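Local coordinates for protein splicing factor U2AF 35 KDA subunit (Homo sapiens, PDB 1JMT) that pairs with the large U2AF subunit and helps select 3' splice sites in pre-mRNA, recruiting U2 snRNP to the branch point, at residues D21-R24 / S25-D29. The protein carries 1 engineered substitution. Residues are numbered along the deposited sequence; the frame is centred on the assembly and turned at random.
Sequences DGLR and SAVSD. Engineered in segment 25-29: S25 (natural residue Cys).
L23 and V27 meet one helical turn apart at the N-terminal end of helix 22-51, the long first helix of this RRM domain. The backbone carries the tight part of the contact, through the i to i+4 hydrogen bonds of an alpha-helix. L23 O accepts the N-H of V27 at 3.1 Å, nearly straight at 163°, and R24 O takes that of S28 at 2.9 Å. One residue earlier the pattern slackens, the bond from A26 N to G22 O being weak at 3.3 Å. The earliest of these bonds, from S25 N to D21 O, is doubtful, because the position of that oxygen is less sure.

V27 turns its CG2 branch back along the helix, beside its own backbone N (chi1 171° places CG1 anti to that nitrogen). CG2 thus sits 3.2 Å from L23 O, while it meets L23 CD1 in a light apolar contact at 4.2 Å, the two side chains crossing at a slant. This pair is itself exposed to solvent.

The looser polar part, at D21 and the engineered S25, is bridged by water. D21 OD1 lies 3.5 Å from S25 OG, and the water stands 3.0 Å from S25 OG and is only weakly bonded to D21 OD1. This opening turn lies about 25 Å from the centre of the chain (centre to centre), with no buried residue. Within the chain it is held mainly by main-chain hydrogen bonds, with one thin apolar touch and a loose water bridge; crystal neighbours touch it too.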
ATOM      1  N   ASP A  21      15.981 -21.589 -17.349  1.00 67.56           N
ATOM      2  CA  ASP A  21      16.328 -20.187 -17.149  1.00 68.08           C
ATOM      3  C   ASP A  21      15.547 -19.269 -18.054  1.00 68.34           C
ATOM      4  O   ASP A  21      14.408 -18.941 -17.748  1.00 73.83           O
ATOM      5  CB  ASP A  21      17.804 -19.967 -17.443  1.00 70.79           C
ATOM      6  CG  ASP A  21      18.273 -18.594 -17.042  1.00 73.09           C
ATOM      7  OD1 ASP A  21      17.668 -17.605 -17.504  1.00 81.55           O
ATOM      8  OD2 ASP A  21      19.227 -18.510 -16.232  1.00 78.88           O
ATOM      9  N   GLY A  22      16.190 -18.850 -19.149  1.00 63.56           N
ATOM     10  CA  GLY A  22      15.579 -17.971 -20.123  1.00 53.54           C
ATOM     11  C   GLY A  22      14.076 -17.956 -20.135  1.00 50.56           C
ATOM     12  O   GLY A  22      13.462 -16.896 -20.115  1.00 48.14           O
ATOM     13  N   LEU A  23      13.485 -19.140 -20.174  1.00 47.05           N
ATOM     14  CA  LEU A  23      12.038 -19.258 -20.152  1.00 47.82           C
ATOM     15  C   LEU A  23      11.522 -18.896 -18.751  1.00 49.02           C
ATOM     16  O   LEU A  23      10.441 -18.336 -18.591  1.00 44.32           O
ATOM     17  CB  LEU A  23      11.620 -20.685 -20.498  1.00 42.05           C
ATOM     18  CG  LEU A  23      10.132 -20.984 -20.313  1.00 48.18           C
ATOM     19  CD1 LEU A  23       9.313 -20.099 -21.239  1.00 49.06           C
ATOM     20  CD2 LEU A  23       9.866 -22.454 -20.595  1.00 50.59           C
ATOM     21  N   ARG A  24      12.298 -19.239 -17.731  1.00 48.69           N
ATOM     22  CA  ARG A  24      11.937 -18.919 -16.357  1.00 53.44           C
ATOM     23  C   ARG A  24      11.919 -17.410 -16.156  1.00 51.73           C
ATOM     24  O   ARG A  24      11.062 -16.894 -15.449  1.00 54.82           O
ATOM     25  CB  ARG A  24      12.920 -19.567 -15.369  1.00 52.37           C
ATOM     26  CG  ARG A  24      12.682 -21.054 -15.160  1.00 59.32           C
ATOM     27  CD  ARG A  24      13.689 -21.654 -14.194  1.00 60.48           C
ATOM     28  NE  ARG A  24      13.471 -23.083 -13.977  1.00 61.94           N
ATOM     29  CZ  ARG A  24      12.446 -23.596 -13.301  1.00 54.83           C
ATOM     30  NH1 ARG A  24      11.528 -22.802 -12.764  1.00 52.23           N
ATOM     31  NH2 ARG A  24      12.344 -24.911 -13.159  1.00 51.38           N
ATOM     32  N   SER A  25      12.851 -16.703 -16.787  1.00 50.90           N
ATOM     33  CA  SER A  25      12.902 -15.252 -16.658  1.00 56.01           C
ATOM     34  C   SER A  25      11.660 -14.595 -17.231  1.00 54.30           C
ATOM     35  O   SER A  25      11.083 -13.702 -16.613  1.00 56.44           O
ATOM     36  CB  SER A  25      14.135 -14.687 -17.367  1.00 56.44           C
ATOM     37  OG  SER A  25      15.320 -15.082 -16.707  1.00 68.86           O
ATOM     38  N   ALA A  26      11.253 -15.039 -18.417  1.00 50.42           N
ATOM     39  CA  ALA A  26      10.083 -14.482 -19.082  1.00 48.56           C
ATOM     40  C   ALA A  26       8.820 -14.723 -18.268  1.00 47.53           C
ATOM     41  O   ALA A  26       7.984 -13.825 -18.126  1.00 47.58           O
ATOM     42  CB  ALA A  26       9.929 -15.091 -20.470  1.00 39.81           C
ATOM     43  N   VAL A  27       8.680 -15.938 -17.748  1.00 41.98           N
ATOM     44  CA  VAL A  27       7.514 -16.293 -16.952  1.00 44.01           C
ATOM     45  C   VAL A  27       7.494 -15.436 -15.683  1.00 43.34           C
ATOM     46  O   VAL A  27       6.451 -14.949 -15.268  1.00 44.02           O
ATOM     47  CB  VAL A  27       7.544 -17.795 -16.574  1.00 40.90           C
ATOM     48  CG1 VAL A  27       6.445 -18.108 -15.577  1.00 37.79           C
ATOM     49  CG2 VAL A  27       7.366 -18.650 -17.826  1.00 41.71           C
ATOM     50  N   SER A  28       8.664 -15.253 -15.086  1.00 43.33           N
ATOM     51  CA  SER A  28       8.808 -14.456 -13.880  1.00 48.16           C
ATOM     52  C   SER A  28       8.442 -12.996 -14.154  1.00 47.15           C
ATOM     53  O   SER A  28       7.777 -12.357 -13.347  1.00 40.58           O
ATOM     54  CB  SER A  28      10.246 -14.559 -13.367  1.00 45.79           C
ATOM     55  OG  SER A  28      10.449 -13.736 -12.236  1.00 56.37           O
ATOM     56  N   ASP A  29       8.869 -12.468 -15.298  1.00 48.13           N
ATOM     57  CA  ASP A  29       8.546 -11.088 -15.640  1.00 50.15           C
ATOM     58  C   ASP A  29       7.037 -10.904 -15.733  1.00 50.22           C
ATOM     59  O   ASP A  29       6.484  -9.949 -15.182  1.00 48.21           O
ATOM     60  CB  ASP A  29       9.170 -10.680 -16.981  1.00 53.16           C
ATOM     61  CG  ASP A  29      10.683 -10.633 -16.936  1.00 58.05           C
ATOM     62  OD1 ASP A  29      11.239 -10.285 -15.873  1.00 58.44           O
ATOM     63  OD2 ASP A  29      11.315 -10.929 -17.975  1.00 63.63           O
TER
HETATM   64  O   HOH W   1      17.240 -14.581 -18.996  1.00 57.91           O